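PDB 6EOA: phosphopantothenoylcysteine decarboxylase from Cryptococcus neoformans, which binds flavin mononucleotide and probably decarboxylates phosphopantothenoylcysteine on the route to coenzyme A. Local coordinates for residues 137-142 / 169-174. Sequence-based numbering, arbitrary orientation.
With FMN (flavin mononucleotide), chain B.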
ATOM      1  N   ALA A 137     -18.292  -3.117  -6.713  1.00 62.33           N
ATOM      2  CA  ALA A 137     -18.556  -2.955  -8.137  1.00 58.50           C
ATOM      3  C   ALA A 137     -18.268  -1.526  -8.583  1.00 57.97           C
ATOM      4  O   ALA A 137     -19.027  -0.609  -8.272  1.00 60.62           O
ATOM      5  CB  ALA A 137     -19.997  -3.331  -8.455  1.00 54.76           C
ATOM      6  N   PRO A 138     -17.172  -1.331  -9.326  1.00 56.12           N
ATOM      7  CA  PRO A 138     -16.257  -2.384  -9.771  1.00 54.72           C
ATOM      8  C   PRO A 138     -15.172  -2.697  -8.743  1.00 57.32           C
ATOM      9  O   PRO A 138     -14.892  -1.878  -7.868  1.00 53.40           O
ATOM     10  CB  PRO A 138     -15.640  -1.781 -11.026  1.00 54.91           C
ATOM     11  CG  PRO A 138     -15.583  -0.319 -10.717  1.00 59.03           C
ATOM     12  CD  PRO A 138     -16.793  -0.013  -9.868  1.00 56.72           C
ATOM     13  N   CYS A 139     -14.567  -3.875  -8.856  1.00 56.87           N
ATOM     14  CA  CYS A 139     -13.384  -4.200  -8.073  1.00 53.73           C
ATOM     15  C   CYS A 139     -12.158  -4.195  -8.970  1.00 55.80           C
ATOM     16  O   CYS A 139     -12.031  -5.035  -9.861  1.00 60.55           O
ATOM     17  CB  CYS A 139     -13.527  -5.561  -7.393  1.00 56.59           C
ATOM     18  SG  CYS A 139     -12.114  -6.001  -6.343  1.00 61.47           S
ATOM     19  N   SER A 140     -11.259  -3.244  -8.745  1.00 57.85           N
ATOM     20  CA  SER A 140     -10.031  -3.168  -9.526  1.00 55.43           C
ATOM     21  C   SER A 140      -9.095  -4.312  -9.160  1.00 54.55           C
ATOM     22  O   SER A 140      -9.341  -5.037  -8.197  1.00 53.34           O
ATOM     23  CB  SER A 140      -9.335  -1.827  -9.305  1.00 54.71           C
ATOM     24  OG  SER A 140      -8.962  -1.674  -7.946  1.00 57.09           O
ATOM     25  N   ALA A 141      -8.030  -4.480  -9.939  1.00 55.90           N
ATOM     26  CA  ALA A 141      -7.009  -5.474  -9.626  1.00 55.22           C
ATOM     27  C   ALA A 141      -6.303  -5.111  -8.324  1.00 55.80           C
ATOM     28  O   ALA A 141      -5.962  -5.984  -7.530  1.00 60.04           O
ATOM     29  CB  ALA A 141      -6.005  -5.586 -10.764  1.00 52.69           C
ATOM     30  N   ASP A 142      -6.092  -3.816  -8.113  1.00 55.30           N
ATOM     31  CA  ASP A 142      -5.434  -3.326  -6.904  1.00 55.55           C
ATOM     32  C   ASP A 142      -6.244  -3.660  -5.656  1.00 55.82           C
ATOM     33  O   ASP A 142      -5.703  -4.164  -4.670  1.00 56.56           O
ATOM     34  CB  ASP A 142      -5.210  -1.815  -6.983  1.00 58.07           C
ATOM     35  CG  ASP A 142      -4.359  -1.283  -5.832  1.00 60.96           C
ATOM     36  OD1 ASP A 142      -3.243  -1.807  -5.614  1.00 58.01           O
ATOM     37  OD2 ASP A 142      -4.809  -0.341  -5.144  1.00 61.89           O
ATOM     38  N   VAL A 169     -20.608 -10.888   0.732  1.00 75.55           N
ATOM     39  CA  VAL A 169     -19.865  -9.950  -0.099  1.00 71.54           C
ATOM     40  C   VAL A 169     -19.878 -10.388  -1.554  1.00 70.46           C
ATOM     41  O   VAL A 169     -19.570 -11.538  -1.864  1.00 73.93           O
ATOM     42  CB  VAL A 169     -18.398  -9.811   0.361  1.00 70.84           C
ATOM     43  CG1 VAL A 169     -17.618  -8.921  -0.601  1.00 67.37           C
ATOM     44  CG2 VAL A 169     -18.332  -9.263   1.773  1.00 71.22           C
ATOM     45  N   ILE A 170     -20.238  -9.468  -2.443  1.00 67.64           N
ATOM     46  CA  ILE A 170     -20.184  -9.733  -3.872  1.00 68.03           C
ATOM     47  C   ILE A 170     -19.092  -8.897  -4.525  1.00 67.49           C
ATOM     48  O   ILE A 170     -19.117  -7.670  -4.464  1.00 66.49           O
ATOM     49  CB  ILE A 170     -21.521  -9.433  -4.559  1.00 66.54           C
ATOM     50  CG1 ILE A 170     -22.635 -10.288  -3.947  1.00 67.72           C
ATOM     51  CG2 ILE A 170     -21.410  -9.685  -6.052  1.00 64.98           C
ATOM     52  CD1 ILE A 170     -24.013  -9.954  -4.470  1.00 68.77           C
ATOM     53  N   VAL A 171     -18.136  -9.573  -5.152  1.00 68.19           N
ATOM     54  CA  VAL A 171     -17.031  -8.898  -5.818  1.00 68.41           C
ATOM     55  C   VAL A 171     -17.181  -8.967  -7.336  1.00 64.14           C
ATOM     56  O   VAL A 171     -17.326 -10.043  -7.906  1.00 65.03           O
ATOM     57  CB  VAL A 171     -15.684  -9.508  -5.411  1.00 67.40           C
ATOM     58  CG1 VAL A 171     -14.546  -8.665  -5.948  1.00 67.22           C
ATOM     59  CG2 VAL A 171     -15.597  -9.612  -3.903  1.00 69.48           C
ATOM     60  N   CYS A 172     -17.148  -7.808  -7.984  1.00 62.23           N
ATOM     61  CA  CYS A 172     -17.268  -7.743  -9.432  1.00 60.70           C
ATOM     62  C   CYS A 172     -15.993  -7.199 -10.048  1.00 60.03           C
ATOM     63  O   CYS A 172     -15.856  -5.992 -10.234  1.00 61.51           O
ATOM     64  CB  CYS A 172     -18.460  -6.878  -9.835  1.00 60.98           C
ATOM     65  SG  CYS A 172     -19.977  -7.247  -8.917  1.00 66.71           S
ATOM     66  N   PRO A 173     -15.046  -8.097 -10.362  1.00 61.48           N
ATOM     67  CA  PRO A 173     -13.776  -7.674 -10.958  1.00 61.34           C
ATOM     68  C   PRO A 173     -14.009  -6.927 -12.265  1.00 63.55           C
ATOM     69  O   PRO A 173     -14.898  -7.287 -13.038  1.00 65.01           O
ATOM     70  CB  PRO A 173     -13.035  -8.995 -11.195  1.00 59.31           C
ATOM     71  CG  PRO A 173     -13.673  -9.967 -10.246  1.00 60.60           C
ATOM     72  CD  PRO A 173     -15.112  -9.556 -10.176  1.00 59.87           C
ATOM     73  N   ALA A 174     -13.228  -5.877 -12.487  1.00 60.63           N
ATOM     74  CA  ALA A 174     -13.359  -5.058 -13.683  1.00 62.18           C
ATOM     75  C   ALA A 174     -12.015  -4.436 -14.007  1.00 63.22           C
ATOM     76  O   ALA A 174     -11.561  -3.522 -13.317  1.00 59.73           O
ATOM     77  CB  ALA A 174     -14.408  -3.986 -13.491  1.00 58.96           C
TER
HETATM   78  N1  FMN B 801      -7.512  -0.743 -12.833  1.00 68.11           N
HETATM   79  C2  FMN B 801      -8.367  -1.821 -12.958  1.00 67.99           C
HETATM   80  O2  FMN B 801      -8.181  -2.829 -12.273  1.00 64.63           O
HETATM   81  N3  FMN B 801      -9.420  -1.767 -13.855  1.00 69.20           N
HETATM   82  C4  FMN B 801      -9.625  -0.640 -14.627  1.00 73.02           C
HETATM   83  O4  FMN B 801     -10.567  -0.602 -15.419  1.00 74.67           O
HETATM   84  C4A FMN B 801      -8.765   0.451 -14.502  1.00 71.19           C
HETATM   85  N5  FMN B 801      -8.956   1.587 -15.266  1.00 68.94           N
HETATM   86  C5A FMN B 801      -8.100   2.665 -15.131  1.00 68.34           C
HETATM   87  C6  FMN B 801      -8.293   3.814 -15.895  1.00 65.10           C
HETATM   88  C7  FMN B 801      -7.433   4.899 -15.760  1.00 64.71           C
HETATM   89  C7M FMN B 801      -7.641   6.134 -16.589  1.00 62.85           C
HETATM   90  C8  FMN B 801      -6.377   4.833 -14.854  1.00 68.13           C
HETATM   91  C8M FMN B 801      -5.434   5.989 -14.692  1.00 70.53           C
HETATM   92  C9  FMN B 801      -6.186   3.688 -14.091  1.00 67.45           C
HETATM   93  C9A FMN B 801      -7.044   2.603 -14.227  1.00 68.37           C
HETATM   94  N10 FMN B 801      -6.853   1.466 -13.462  1.00 68.15           N
HETATM   95  C10 FMN B 801      -7.707   0.390 -13.598  1.00 68.69           C
HETATM   96  C1' FMN B 801      -5.714   1.394 -12.488  1.00 62.60           C
HETATM   97  C2' FMN B 801      -6.200   1.765 -11.091  1.00 60.70           C
HETATM   98  O2' FMN B 801      -7.022   2.916 -11.131  1.00 60.87           O
HETATM   99  C3' FMN B 801      -5.014   2.010 -10.169  1.00 60.81           C
HETATM  100  O3' FMN B 801      -4.361   0.777  -9.966  1.00 59.81           O
HETATM  101  C4' FMN B 801      -5.480   2.586  -8.837  1.00 64.10           C
HETATM  102  O4' FMN B 801      -4.381   3.091  -8.110  1.00 67.66           O
HETATM  103  C5' FMN B 801      -6.189   1.513  -8.023  1.00 62.75           C
HETATM  104  O5' FMN B 801      -6.822   2.106  -6.912  1.00 63.46           O
HETATM  105  P   FMN B 801      -8.028   1.336  -6.163  1.00 56.32           P
HETATM  106  O1P FMN B 801      -7.445   0.213  -5.335  1.00 53.37           O
HETATM  107  O2P FMN B 801      -9.021   0.760  -7.149  1.00 56.82           O
HETATM  108  O3P FMN B 801      -8.731   2.328  -5.275  1.00 57.17           O
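Cys139 pairs with Pro173 in a parallel bridge at the end of strand 169-173, through two backbone bonds to that strand's flanking residues. Its N donates to Cys172 O at 2.8 Å. Cys139 O in turn accepts Ala174 N at 3.0 Å, and the same oxygen also receives a CA-H...O contact from Pro173 CA. With SG anti to the backbone N (chi1 -178°), the Cys139 side chain lies against Val171, whose CG1 is 3.6 Å from both CB and SG of Cys139. Pro138, preceded by a cis peptide bond, sets its ring carbon CB against the methyl of Ala174, CB to CB 3.5 Å, while Ala137 CB rests more loosely on Cys172 SG. All of these residues are buried, and Ser42 OG bonds to Pro138 O and Ser140 N, tying this turn to the loop after the neighbouring strand 35-41.

Past the paired residues the two chains reach the flavin. Ala141 N donates to FMN O2 (2.9 Å), and Ala174 O accepts FMN N3 (2.8 Å), so one backbone group from each segment reads the pyrimidine edge. Ser140 OG, lying between the backbone N and the carbonyl carbon (chi1 62°), donates to the phosphate oxygen FMN O2P and also caps Leu143 N as the N-cap of helix 141-149. Asp142 OD2 is salt-bridged to Lys146 NZ, and OD1 accepts Cys152 N of the second subunit, whose own O bonds the FMN; the cofactor thus lies at the subunit interface. Adjacent parallel strands ending in FMN-binding loops, as here, are characteristic of the Rossmann-like flavoprotein fold of the HFCD family.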